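Local coordinates for phytase (Debaryomyces castellii, PDB 2GFI), which hydrolyses phytate (inositol hexakisphosphate) at the 3-position as a histidine acid phosphatase, releasing inorganic phosphate, at residues C59-V64 with G149-T154; I142-K147 with R177-D182; L158-S163 with D187-N192; A373-E378 with Y390-A395; I397-C402 with N413-Y418. All blocks are in the same frame, centred on the assembly; numbering follows the deposited sequence. Where two conformers were deposited one is given.

Interaction 1: C59-V64 with G149-T154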
# COMPACT_ATOMS: atom_id res chain seq x y z
N CYS A 59 24.84 -7.29 18.58
CA CYS A 59 25.92 -6.80 17.73
C CYS A 59 26.04 -5.33 17.93
O CYS A 59 25.04 -4.64 18.14
CB CYS A 59 25.72 -7.11 16.25
SG CYS A 59 25.87 -8.86 15.90
N THR A 60 27.27 -4.87 17.90
CA THR A 60 27.57 -3.48 18.14
C THR A 60 28.28 -2.94 16.92
O THR A 60 29.28 -3.53 16.46
CB THR A 60 28.40 -3.32 19.42
OG1 THR A 60 27.62 -3.84 20.51
CG2 THR A 60 28.54 -1.83 19.79
N LEU A 61 27.72 -1.86 16.39
CA LEU A 61 28.31 -1.13 15.28
C LEU A 61 29.74 -0.71 15.59
O LEU A 61 30.01 -0.11 16.63
CB LEU A 61 27.47 0.13 14.97
CG LEU A 61 26.49 0.01 13.82
CD1 LEU A 61 25.69 1.25 13.75
CD2 LEU A 61 27.22 -0.27 12.50
N GLU A 62 30.63 -0.98 14.64
CA GLU A 62 32.02 -0.54 14.76
C GLU A 62 32.39 0.46 13.69
O GLU A 62 33.13 1.40 13.97
CB GLU A 62 32.96 -1.73 14.68
CG GLU A 62 32.92 -2.62 15.91
CD GLU A 62 33.83 -3.80 15.72
OE1 GLU A 62 33.62 -4.55 14.77
OE2 GLU A 62 34.78 -3.97 16.51
N GLN A 63 31.86 0.29 12.48
CA GLN A 63 32.20 1.15 11.35
C GLN A 63 31.14 1.06 10.25
O GLN A 63 30.47 0.04 10.10
CB GLN A 63 33.57 0.74 10.82
CG GLN A 63 34.20 1.67 9.78
CD GLN A 63 35.47 1.10 9.24
OE1 GLN A 63 36.29 0.55 10.00
NE2 GLN A 63 35.65 1.18 7.93
N VAL A 64 31.00 2.13 9.48
CA VAL A 64 30.19 2.09 8.28
C VAL A 64 30.89 2.86 7.18
O VAL A 64 31.46 3.91 7.43
CB VAL A 64 28.74 2.63 8.53
CG1 VAL A 64 28.77 4.13 8.94
CG2 VAL A 64 27.81 2.32 7.35
N GLY A 149 24.52 6.88 13.53
CA GLY A 149 25.00 8.02 14.29
C GLY A 149 25.62 7.73 15.66
O GLY A 149 26.34 8.57 16.18
N GLU A 150 25.34 6.57 16.26
CA GLU A 150 26.01 6.19 17.51
C GLU A 150 27.52 6.11 17.27
O GLU A 150 28.30 6.22 18.22
CB GLU A 150 25.52 4.83 18.02
CG GLU A 150 26.04 3.65 17.22
CD GLU A 150 25.24 2.39 17.48
OE1 GLU A 150 24.01 2.38 17.23
OE2 GLU A 150 25.83 1.41 17.97
N LEU A 151 27.91 5.92 16.01
CA LEU A 151 29.30 5.81 15.60
C LEU A 151 29.92 7.19 15.41
O LEU A 151 31.12 7.31 15.21
CB LEU A 151 29.42 5.07 14.26
CG LEU A 151 29.34 3.54 14.20
CD1 LEU A 151 29.68 3.09 12.78
CD2 LEU A 151 30.23 2.87 15.23
N PHE A 152 29.10 8.23 15.45
CA PHE A 152 29.60 9.56 15.21
C PHE A 152 29.86 10.23 16.55
O PHE A 152 28.99 10.26 17.42
CB PHE A 152 28.59 10.37 14.40
CG PHE A 152 29.03 11.81 14.09
CD1 PHE A 152 30.17 12.07 13.33
CD2 PHE A 152 28.26 12.89 14.51
CE1 PHE A 152 30.54 13.37 13.04
CE2 PHE A 152 28.63 14.19 14.20
CZ PHE A 152 29.76 14.44 13.48
N ASP A 153 31.08 10.74 16.69
CA ASP A 153 31.48 11.55 17.84
C ASP A 153 31.28 13.01 17.48
O ASP A 153 31.93 13.51 16.55
CB ASP A 153 32.96 11.30 18.15
CG ASP A 153 33.36 11.79 19.56
OD1 ASP A 153 32.84 12.84 20.02
OD2 ASP A 153 34.17 11.17 20.29
N THR A 154 30.41 13.70 18.21
CA THR A 154 30.12 15.09 17.86
C THR A 154 31.23 16.11 18.21
O THR A 154 31.10 17.30 17.88
CB THR A 154 28.77 15.53 18.43
OG1 THR A 154 28.70 15.22 19.83
CG2 THR A 154 27.63 14.71 17.80
O HOH W 1 28.55 1.19 18.20
O HOH W 2 25.24 -1.05 17.49

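Interaction 2: I142-K147 with R177-D182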
# COMPACT_ATOMS: atom_id res chain seq x y z
N ILE A 142 19.72 11.91 6.67
CA ILE A 142 18.95 11.82 7.90
C ILE A 142 18.85 10.38 8.39
O ILE A 142 19.08 10.09 9.54
CB ILE A 142 17.52 12.38 7.69
CG1 ILE A 142 17.53 13.88 7.34
CG2 ILE A 142 16.62 12.05 8.88
CD1 ILE A 142 16.09 14.47 7.04
N ALA A 143 18.47 9.49 7.48
CA ALA A 143 18.23 8.09 7.77
C ALA A 143 19.52 7.46 8.21
O ALA A 143 19.55 6.58 9.07
CB ALA A 143 17.70 7.37 6.50
N PHE A 144 20.58 7.88 7.55
CA PHE A 144 21.88 7.34 7.80
C PHE A 144 22.32 7.77 9.20
O PHE A 144 22.85 6.96 9.94
CB PHE A 144 22.85 7.81 6.72
CG PHE A 144 24.16 7.05 6.69
CD1 PHE A 144 24.34 5.97 5.80
CD2 PHE A 144 25.24 7.43 7.51
CE1 PHE A 144 25.56 5.29 5.73
CE2 PHE A 144 26.45 6.77 7.43
CZ PHE A 144 26.61 5.70 6.54
N ARG A 145 22.12 9.03 9.57
CA ARG A 145 22.42 9.44 10.92
C ARG A 145 21.59 8.64 11.90
O ARG A 145 22.13 8.17 12.89
CB ARG A 145 22.18 10.94 11.16
CG ARG A 145 22.29 11.31 12.65
CD ARG A 145 23.69 11.15 13.33
NE ARG A 145 24.28 12.41 13.09
CZ ARG A 145 24.52 13.38 13.93
NH1 ARG A 145 24.41 13.26 15.25
NH2 ARG A 145 24.94 14.48 13.40
N THR A 146 20.30 8.49 11.63
CA THR A 146 19.42 7.72 12.52
C THR A 146 19.96 6.30 12.76
O THR A 146 19.98 5.87 13.87
CB THR A 146 17.98 7.64 12.00
OG1 THR A 146 17.39 8.93 12.05
CG2 THR A 146 17.12 6.89 13.00
N LYS A 147 20.42 5.62 11.72
CA LYS A 147 20.95 4.27 11.83
C LYS A 147 22.35 4.18 12.44
O LYS A 147 22.62 3.31 13.30
CB LYS A 147 20.96 3.58 10.46
CG LYS A 147 21.19 2.08 10.62
CD LYS A 147 21.01 1.27 9.35
CE LYS A 147 21.36 -0.21 9.59
NZ LYS A 147 21.31 -1.02 8.31
N ARG A 177 24.19 17.40 5.08
CA ARG A 177 23.21 18.24 5.73
C ARG A 177 22.09 17.42 6.35
O ARG A 177 21.62 17.73 7.45
CB ARG A 177 22.65 19.26 4.77
CG ARG A 177 23.63 20.36 4.43
CD ARG A 177 23.12 21.27 3.32
NE ARG A 177 24.14 22.23 2.93
CZ ARG A 177 24.31 23.40 3.51
NH1 ARG A 177 23.55 23.74 4.55
NH2 ARG A 177 25.26 24.23 3.08
N GLY A 178 21.64 16.39 5.65
CA GLY A 178 20.65 15.54 6.26
C GLY A 178 21.25 14.90 7.50
O GLY A 178 20.60 14.79 8.54
N PHE A 179 22.52 14.48 7.39
CA PHE A 179 23.18 13.71 8.42
C PHE A 179 23.38 14.54 9.68
O PHE A 179 23.13 14.07 10.78
CB PHE A 179 24.52 13.14 7.89
CG PHE A 179 25.29 12.35 8.92
CD1 PHE A 179 25.20 10.96 8.97
CD2 PHE A 179 26.10 12.99 9.87
CE1 PHE A 179 25.91 10.25 9.94
CE2 PHE A 179 26.79 12.30 10.82
CZ PHE A 179 26.72 10.92 10.86
N MET A 180 23.78 15.79 9.50
CA MET A 180 24.22 16.67 10.57
C MET A 180 23.09 17.50 11.10
O MET A 180 23.21 18.06 12.18
CB MET A 180 25.32 17.62 10.08
CG MET A 180 26.66 16.95 9.81
SD MET A 180 27.29 16.02 11.23
CE MET A 180 27.78 17.38 12.32
N GLY A 181 22.00 17.59 10.34
CA GLY A 181 20.88 18.43 10.73
C GLY A 181 21.28 19.83 11.15
O GLY A 181 22.05 20.49 10.42
N ASP A 182 20.78 20.30 12.30
CA ASP A 182 21.09 21.67 12.72
C ASP A 182 22.53 21.88 13.26
O ASP A 182 22.90 22.98 13.68
CB ASP A 182 20.01 22.28 13.61
CG ASP A 182 19.90 21.60 14.99
OD1 ASP A 182 20.64 20.60 15.29
OD2 ASP A 182 19.07 22.00 15.85

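Interaction 3: L158-S163 with D187-N192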
# COMPACT_ATOMS: atom_id res chain seq x y z
N LEU A 158 33.01 15.72 10.77
CA LEU A 158 32.60 14.69 9.82
C LEU A 158 33.33 14.94 8.53
O LEU A 158 33.17 16.01 7.94
CB LEU A 158 31.09 14.72 9.59
CG LEU A 158 30.51 13.67 8.65
CD1 LEU A 158 30.52 12.26 9.32
CD2 LEU A 158 29.08 14.12 8.18
N PRO A 159 34.18 14.01 8.10
CA PRO A 159 34.79 14.10 6.78
C PRO A 159 33.82 13.57 5.70
O PRO A 159 33.02 12.62 5.93
CB PRO A 159 36.04 13.22 6.90
CG PRO A 159 35.68 12.21 7.96
CD PRO A 159 34.63 12.82 8.85
N VAL A 160 33.86 14.19 4.54
CA VAL A 160 33.03 13.73 3.45
C VAL A 160 34.00 13.59 2.29
O VAL A 160 34.87 14.40 2.13
CB VAL A 160 31.84 14.71 3.19
CG1 VAL A 160 31.15 14.41 1.91
CG2 VAL A 160 30.83 14.65 4.35
N PHE A 161 33.90 12.53 1.53
CA PHE A 161 34.74 12.37 0.37
C PHE A 161 33.80 12.34 -0.83
O PHE A 161 32.81 11.58 -0.87
CB PHE A 161 35.61 11.11 0.49
CG PHE A 161 36.38 11.05 1.78
CD1 PHE A 161 37.68 11.52 1.84
CD2 PHE A 161 35.76 10.63 2.94
CE1 PHE A 161 38.38 11.52 3.04
CE2 PHE A 161 36.44 10.64 4.14
CZ PHE A 161 37.76 11.08 4.19
N THR A 162 34.08 13.23 -1.78
CA THR A 162 33.30 13.33 -2.97
C THR A 162 34.20 13.62 -4.16
O THR A 162 35.25 14.22 -3.99
CB THR A 162 32.26 14.46 -2.80
OG1 THR A 162 31.56 14.60 -4.04
CG2 THR A 162 32.92 15.78 -2.62
N SER A 163 33.80 13.19 -5.35
CA SER A 163 34.50 13.62 -6.56
C SER A 163 34.05 15.05 -6.88
O SER A 163 33.16 15.59 -6.24
CB SER A 163 34.26 12.67 -7.74
OG SER A 163 33.14 13.09 -8.50
N ASP A 187 32.48 24.06 9.96
CA ASP A 187 33.28 23.51 11.05
C ASP A 187 33.01 22.05 11.38
O ASP A 187 33.94 21.31 11.72
CB ASP A 187 33.16 24.34 12.31
CG ASP A 187 33.66 25.76 12.11
OD1 ASP A 187 34.69 25.94 11.39
OD2 ASP A 187 33.07 26.74 12.64
N THR A 188 31.75 21.63 11.34
CA THR A 188 31.43 20.25 11.72
C THR A 188 31.60 19.24 10.61
O THR A 188 31.68 18.04 10.87
CB THR A 188 30.06 20.15 12.37
OG1 THR A 188 29.06 20.61 11.45
CG2 THR A 188 29.98 21.11 13.60
N VAL A 189 31.69 19.72 9.37
CA VAL A 189 31.86 18.84 8.21
C VAL A 189 33.02 19.35 7.40
O VAL A 189 33.11 20.55 7.13
CB VAL A 189 30.58 18.77 7.29
CG1 VAL A 189 30.80 17.81 6.10
CG2 VAL A 189 29.33 18.40 8.10
N LYS A 190 33.92 18.45 7.02
CA LYS A 190 34.96 18.85 6.13
C LYS A 190 34.87 17.96 4.90
O LYS A 190 34.99 16.74 5.00
CB LYS A 190 36.33 18.78 6.82
CG LYS A 190 36.55 19.89 7.95
CD LYS A 190 36.32 21.35 7.47
CE LYS A 190 36.78 22.39 8.50
NZ LYS A 190 36.81 23.79 7.87
N THR A 191 34.66 18.60 3.76
CA THR A 191 34.52 17.87 2.53
C THR A 191 35.82 17.86 1.77
O THR A 191 36.43 18.91 1.54
CB THR A 191 33.43 18.52 1.66
OG1 THR A 191 32.18 18.40 2.34
CG2 THR A 191 33.24 17.74 0.37
N ASN A 192 36.21 16.66 1.35
CA ASN A 192 37.38 16.43 0.56
C ASN A 192 36.94 16.12 -0.84
O ASN A 192 36.28 15.12 -1.09
CB ASN A 192 38.19 15.29 1.18
CG ASN A 192 38.42 15.53 2.66
OD1 ASN A 192 39.11 16.48 3.03
ND2 ASN A 192 37.79 14.73 3.50

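Interaction 4: A373-E378 with Y390-A395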
# COMPACT_ATOMS: atom_id res chain seq x y z
N ALA A 373 22.10 5.82 -5.77
CA ALA A 373 22.65 4.53 -5.35
C ALA A 373 23.47 4.63 -4.05
O ALA A 373 24.20 5.59 -3.85
CB ALA A 373 23.52 3.95 -6.44
N ARG A 374 23.36 3.61 -3.21
CA ARG A 374 24.06 3.57 -1.96
C ARG A 374 24.64 2.19 -1.78
O ARG A 374 23.93 1.19 -1.76
CB ARG A 374 23.13 3.97 -0.80
CG ARG A 374 21.78 3.24 -0.75
CD ARG A 374 20.66 4.03 -0.14
NE ARG A 374 20.32 5.13 -1.01
CZ ARG A 374 19.40 6.06 -0.77
NH1 ARG A 374 18.69 6.05 0.36
NH2 ARG A 374 19.17 6.99 -1.70
N THR A 375 25.95 2.12 -1.69
CA THR A 375 26.58 0.88 -1.34
C THR A 375 27.15 1.10 0.05
O THR A 375 27.94 2.01 0.28
CB THR A 375 27.67 0.53 -2.37
OG1 THR A 375 27.03 -0.14 -3.49
CG2 THR A 375 28.71 -0.48 -1.81
N ILE A 376 26.69 0.30 1.00
CA ILE A 376 27.12 0.47 2.37
C ILE A 376 27.81 -0.82 2.85
O ILE A 376 27.31 -1.93 2.60
CB ILE A 376 25.92 0.80 3.25
CG1 ILE A 376 25.53 2.28 3.08
CG2 ILE A 376 26.18 0.41 4.71
CD1 ILE A 376 24.12 2.56 3.55
N ILE A 377 28.97 -0.65 3.49
CA ILE A 377 29.58 -1.69 4.31
C ILE A 377 29.37 -1.37 5.78
O ILE A 377 29.74 -0.29 6.23
CB ILE A 377 31.07 -1.80 3.97
CG1 ILE A 377 31.22 -1.98 2.45
CG2 ILE A 377 31.70 -2.96 4.76
CD1 ILE A 377 32.63 -1.84 1.93
N GLU A 378 28.73 -2.28 6.51
CA GLU A 378 28.57 -2.16 7.95
C GLU A 378 29.56 -3.11 8.55
O GLU A 378 29.74 -4.20 8.04
CB GLU A 378 27.18 -2.62 8.44
CG GLU A 378 26.04 -2.02 7.67
CD GLU A 378 24.68 -2.48 8.13
OE1 GLU A 378 24.48 -3.71 8.31
OE2 GLU A 378 23.83 -1.60 8.30
N TYR A 390 27.52 -6.12 3.36
CA TYR A 390 27.11 -5.11 2.40
C TYR A 390 25.60 -4.87 2.41
O TYR A 390 24.83 -5.82 2.43
CB TYR A 390 27.49 -5.59 1.02
CG TYR A 390 28.94 -5.39 0.71
CD1 TYR A 390 29.37 -4.21 0.08
CD2 TYR A 390 29.90 -6.36 1.06
CE1 TYR A 390 30.70 -4.02 -0.21
CE2 TYR A 390 31.25 -6.16 0.76
CZ TYR A 390 31.63 -5.00 0.14
OH TYR A 390 32.96 -4.79 -0.15
N VAL A 391 25.21 -3.60 2.36
CA VAL A 391 23.83 -3.21 2.17
C VAL A 391 23.83 -2.35 0.91
O VAL A 391 24.33 -1.21 0.91
CB VAL A 391 23.27 -2.45 3.41
CG1 VAL A 391 21.76 -2.42 3.40
CG2 VAL A 391 23.74 -3.09 4.74
N ILE A 392 23.30 -2.91 -0.19
CA ILE A 392 23.28 -2.24 -1.47
C ILE A 392 21.84 -1.79 -1.68
O ILE A 392 20.90 -2.59 -1.68
CB ILE A 392 23.64 -3.21 -2.56
CG1 ILE A 392 24.90 -4.01 -2.18
CG2 ILE A 392 23.71 -2.48 -3.94
CD1 ILE A 392 26.09 -3.13 -1.73
N ASN A 393 21.67 -0.48 -1.81
CA ASN A 393 20.34 0.09 -2.01
C ASN A 393 19.31 -0.52 -1.08
O ASN A 393 18.24 -0.97 -1.51
CB ASN A 393 19.97 -0.02 -3.45
CG ASN A 393 21.00 0.59 -4.29
OD1 ASN A 393 21.52 -0.02 -5.22
ND2 ASN A 393 21.38 1.79 -3.93
N ASP A 394 19.68 -0.51 0.20
CA ASP A 394 18.82 -0.87 1.29
C ASP A 394 18.52 -2.35 1.44
O ASP A 394 17.57 -2.69 2.13
CB ASP A 394 17.54 -0.07 1.28
CG ASP A 394 17.77 1.36 1.52
OD1 ASP A 394 18.45 1.68 2.53
OD2 ASP A 394 17.29 2.26 0.78
N ALA A 395 19.34 -3.19 0.83
CA ALA A 395 19.18 -4.63 0.96
C ALA A 395 20.51 -5.23 1.39
O ALA A 395 21.53 -4.86 0.85
CB ALA A 395 18.77 -5.24 -0.38

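Interaction 5: I397-C402 with N413-Y418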
# COMPACT_ATOMS: atom_id res chain seq x y z
N ILE A 397 23.19 -7.68 1.00
CA ILE A 397 23.64 -8.63 -0.01
C ILE A 397 24.79 -9.44 0.56
O ILE A 397 25.92 -8.95 0.58
CB ILE A 397 24.07 -7.90 -1.32
CG1 ILE A 397 22.99 -6.89 -1.77
CG2 ILE A 397 24.46 -8.90 -2.41
CD1 ILE A 397 21.63 -7.48 -2.23
N PRO A 398 24.52 -10.65 1.05
CA PRO A 398 25.58 -11.45 1.61
C PRO A 398 26.66 -11.81 0.57
O PRO A 398 26.38 -11.93 -0.62
CB PRO A 398 24.85 -12.70 2.13
CG PRO A 398 23.43 -12.24 2.37
CD PRO A 398 23.21 -11.32 1.16
N ILE A 399 27.91 -11.93 1.05
CA ILE A 399 28.98 -12.39 0.21
C ILE A 399 28.86 -13.88 0.11
O ILE A 399 28.72 -14.56 1.12
CB ILE A 399 30.34 -12.03 0.82
CG1 ILE A 399 30.44 -10.53 1.01
CG2 ILE A 399 31.45 -12.59 -0.06
CD1 ILE A 399 31.59 -10.14 1.89
N LYS A 400 28.90 -14.39 -1.11
CA LYS A 400 28.86 -15.81 -1.35
C LYS A 400 29.91 -16.55 -0.52
O LYS A 400 31.14 -16.28 -0.62
CB LYS A 400 29.07 -16.07 -2.83
CG LYS A 400 28.87 -17.51 -3.23
CD LYS A 400 29.23 -17.68 -4.70
CE LYS A 400 29.42 -19.14 -5.02
NZ LYS A 400 29.58 -19.34 -6.50
N LYS A 401 29.43 -17.49 0.28
CA LYS A 401 30.26 -18.35 1.10
C LYS A 401 30.94 -17.56 2.19
O LYS A 401 31.82 -18.10 2.87
CB LYS A 401 31.31 -19.07 0.27
CG LYS A 401 30.73 -19.92 -0.83
CD LYS A 401 31.77 -20.93 -1.37
CE LYS A 401 31.26 -21.62 -2.65
NZ LYS A 401 32.12 -22.80 -3.04
N CYS A 402 30.60 -16.28 2.34
CA CYS A 402 30.99 -15.56 3.54
C CYS A 402 29.83 -14.87 4.20
O CYS A 402 29.81 -13.65 4.31
CB CYS A 402 32.06 -14.52 3.31
SG CYS A 402 33.03 -14.44 4.83
N ASN A 413 38.11 -11.49 9.45
CA ASN A 413 39.20 -12.38 9.09
C ASN A 413 38.97 -13.06 7.77
O ASN A 413 39.83 -13.05 6.90
CB ASN A 413 39.49 -13.39 10.22
CG ASN A 413 39.97 -12.71 11.48
OD1 ASN A 413 40.77 -11.76 11.42
ND2 ASN A 413 39.46 -13.14 12.62
N ASP A 414 37.78 -13.64 7.62
CA ASP A 414 37.31 -14.22 6.36
C ASP A 414 37.15 -13.17 5.27
O ASP A 414 37.45 -13.43 4.11
CB ASP A 414 35.99 -14.91 6.59
CG ASP A 414 36.13 -16.15 7.45
OD1 ASP A 414 37.19 -16.82 7.36
OD2 ASP A 414 35.23 -16.53 8.23
N TYR A 415 36.68 -11.98 5.65
CA TYR A 415 36.50 -10.91 4.67
C TYR A 415 37.83 -10.50 4.06
O TYR A 415 37.90 -10.17 2.87
CB TYR A 415 35.78 -9.69 5.26
CG TYR A 415 35.54 -8.65 4.17
CD1 TYR A 415 34.73 -8.96 3.05
CD2 TYR A 415 36.14 -7.38 4.23
CE1 TYR A 415 34.54 -8.05 2.04
CE2 TYR A 415 35.94 -6.45 3.22
CZ TYR A 415 35.13 -6.79 2.13
OH TYR A 415 34.93 -5.90 1.13
N ASN A 416 38.89 -10.54 4.88
CA ASN A 416 40.26 -10.33 4.39
C ASN A 416 40.68 -11.31 3.30
O ASN A 416 41.26 -10.90 2.31
CB ASN A 416 41.25 -10.31 5.56
CG ASN A 416 41.43 -8.93 6.13
OD1 ASN A 416 42.18 -8.12 5.59
ND2 ASN A 416 40.71 -8.63 7.20
N ASP A 417 40.33 -12.58 3.48
CA ASP A 417 40.64 -13.63 2.52
C ASP A 417 39.86 -13.42 1.20
O ASP A 417 40.41 -13.60 0.10
CB ASP A 417 40.28 -15.01 3.09
CG ASP A 417 41.15 -15.42 4.27
OD1 ASP A 417 42.22 -14.81 4.51
OD2 ASP A 417 40.83 -16.37 5.02
N TYR A 418 38.58 -13.06 1.35
CA TYR A 418 37.70 -12.73 0.24
C TYR A 418 38.27 -11.56 -0.57
O TYR A 418 38.46 -11.66 -1.79
CB TYR A 418 36.26 -12.42 0.74
CG TYR A 418 35.33 -12.06 -0.40
CD1 TYR A 418 34.84 -13.06 -1.23
CD2 TYR A 418 35.00 -10.73 -0.68
CE1 TYR A 418 34.02 -12.76 -2.30
CE2 TYR A 418 34.17 -10.42 -1.73
CZ TYR A 418 33.68 -11.46 -2.53
OH TYR A 418 32.88 -11.22 -3.60

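Interaction 1: C59-V64 with G149-T154
Segment 59-64 of strand 59-69 and the 3-10 turn of 149-151 stay well apart as backbones: the nearest CA atoms, those of Gln63 and Leu151, are 6.9 Å apart. The side chain of Leu151 spans the distance. Its CG lies beside its own backbone N, and the two methyls reach different parts of the strand. CD2 comes to 3.3 Å from Leu61 O and also approaches Glu62 O. CD1 lies 3.5 Å from Gln63 CA. It then touches Val64 CG1 more loosely, at 4.1 Å. Leu151 and Leu61 cross at about a right angle, with Leu151 CD2 3.9 Å from Leu61 CB.

Glu150 adds a polar margin. Its CG sits between the backbone N and the carbonyl carbon (chi1 73°), and beyond CG the chain is extended. OE2 is 3.7 Å from Leu61 CB. Two waters link this oxygen to the strand. One donates hydrogen bonds to both Leu61 O and Glu150 OE2. The other accepts from Leu61 N and donates to OE2, 2.6 Å from the water oxygen. The carboxylate thus reaches both polar backbone atoms of Leu61 through water.

Leu151 also rests on Ile326, and Leu61 and Val64 pack on Tyr148 of helix 133-148. Along the edge that pairs with strand 374-382, Glu62 and Gln63 both face Lys379. This is a classic beta bulge. The contact seats the loop that follows a helix against a strand of the mixed central sheet, within the alpha/beta fold of the histidine phosphatase superfamily.

Interaction 2: I142-K147 with R177-D182
The Phe179 ring has Arg145 over one face and two groups at its edge. Arg145 NE lies 3.4 Å above the ring plane, shifted toward the rim. Arg145 CB stands over the same ring, 4.1 Å from its centroid. The guanidinium is not flat on the ring: the two planes are 44° apart. At the edge, near the plane, are Phe144 CD2, 3.8 Å from Phe179 CE1, and Met180 CG. The two phenylalanines meet edge to edge, since Phe179 CE1 also lies near the plane of the Phe144 ring.

The Arg145 chain bends at chi2 (65°) and chi3 (89°), and the second bend sets NE above the Phe179 ring. NH2 makes a weak hydrogen bond to Phe179 O, at 3.2 Å, and lies 3.6 Å from Met180 SD.

Ile142 and Gly178 mark the closest backbone approach, with CA atoms 4.4 Å apart. A CB on Gly178 would run into Ile142 N. Gly178 O touches Ile142 CG1 at 3.4 Å.

Ile142 packs on Thr135, and Arg145 on Pro124, of a second subunit. The pair joins helix 133-148 to the C-terminal end of helix 166-180. The sheet packs against both helices: Phe144 on Val64, Leu66, Ile326 and Leu328, and Phe179 on Leu158 and Ile326.

Interaction 3: L158-S163 with D187-N192
Val160 and Thr191 pair in the two parallel strands of a beta-alpha-beta unit, in which helix 166-180 links strand 158-163 to strand 189-194. The tight part is the backbone. Five main-chain bonds run alternately across it, from Leu158 N to Thr188 O through to Thr162 N to Asn192 O. The bond from Asn192 N to Val160 O measures 2.7 Å and is nearly straight at 172°.

On the face of Leu158, Val160, Val189 and Thr191, Val160 CG2 meets Val189 CG1 at 3.6 Å. Val160 and Thr191 lie side by side there. Helix 166-180 covers this face, and its Gln173 takes the hydrogen bond of Thr191 OG1. At the far end, Thr162 CG2 touches Thr191 CG2, also at 3.6 Å. The side chain of Thr162 is about 8 Å from that of His70, the predicted nucleophile.

The solvent side is at Lys190, which starts out beside Pro159 on the opposite face. Its chain leads away, and its NZ makes a weak hydrogen bond to Asn186 O. Further along that face, Phe161 and Asn192 are buried and run side by side. Asn192 ND2 makes a weak hydrogen bond to Val160 O and sits over one face of the Phe161 ring, 3.3 Å from CE1.

Interaction 4: A373-E378 with Y390-A395
Ile376 and Val391 form the hydrogen-bonded pair at the middle of this contact. Val391 N gives to Ile376 O at 2.7 Å, and Ile376 N gives to Val391 O at 2.8 Å. A third bond, Asn393 N to Arg374 O, is almost straight (178°).

Non-hydrogen-bonded pairs flank the middle one. Ile377 and Tyr390 lie side by side, pointing the same way, with Ile377 CG1 3.4 Å from Tyr390 CE1. Ile377 CD1 reaches further, to 3.6 Å from Tyr390 OH. Ile392 CD1 lies against Thr375, 3.6 Å from OG1. On the face of Ile376 and Val391, Glu378 comes across so that its CD is 3.6 Å from Val391 CG2.

The strands are the two arms of a beta hairpin in the central sheet. After the second arm, a type I' turn from Ile392 to Ala395 leads the chain into strand 395-397, with Asn393 and Asp394 at positive phi. Asp394 OD2 is hydrogen-bonded to Tyr43 OH and lies 4.1 Å from Arg374 NH1, too far for a salt bridge.

Tyr390 OH bonds to Tyr415 OH, and an alanine in place of Tyr390 would probably leave the Tyr415 hydroxyl without this mate and open a gap beside Ile377. Further out, Glu378 is gripped by Lys147, Tyr148 and Arg389, Arg374 pairs with Asp136, and Thr375 OG1 bonds to His340. Ala373 begins the segment, its side chain about 6 Å from that of Asp333, the predicted proton donor.

Interaction 5: I397-C402 with N413-Y418
A type II turn from Ile399 to Cys402, in the loop between strands 395-397 and 410-411, packs against helix 412-423. Ile399 carries the contact, and its two branches take one tyrosine each. Tyr415 and Tyr418 are about one helical turn apart.

Ile399 CG2 sits over the centre of the Tyr418 ring, 3.4 Å above its plane. This is a CH-pi contact, 15° off the ring normal. Tyr418 has CG anti to the backbone N (chi1 180°). Its OH is held by Ile343 O. An alanine in place of Tyr418 would probably leave Ile399 CG2 without its aromatic face and Ile343 O without that hydroxyl.

The turn is closed by its own bond, Cys402 N to Ile399 O, at 2.8 Å. Cys402 is disulfide-bonded to Cys410, which lies just before the helix, and so ties the loop to the helix start. In one of its two conformers its SG touches Asp414 CB, so that contact is less certain. Deeper in, Tyr415 packs on helix 302-318, and its OH bonds to Tyr390 OH. Ile399 crosses Tyr415 at about a right angle, its CD1 3.5 Å from Tyr415 CD1.

Overall arrangement
From the N terminus, interaction 1 comes first and closes a long loop from strand 59-69 to the turn after helix 133-148. Interaction 2 opens before that loop ends, so the two cross. It also crosses interaction 3, whose first strand lies between the helices of interaction 2. Interactions 1 and 3 follow in series, and Phe152 touches Leu158 between them. Interaction 4 closes a short hairpin later in the chain, and interaction 5 a short loop after it. A probable backbone hydrogen bond between Tyr390 and Ile397 joins these two, so the loop of interaction 5 leaves the same sheet. Strands 59-69 and 374-382 are sheet neighbours, so Val64 meets Ile376. Lys147 bridges to Glu378, joining interactions 2 and 4.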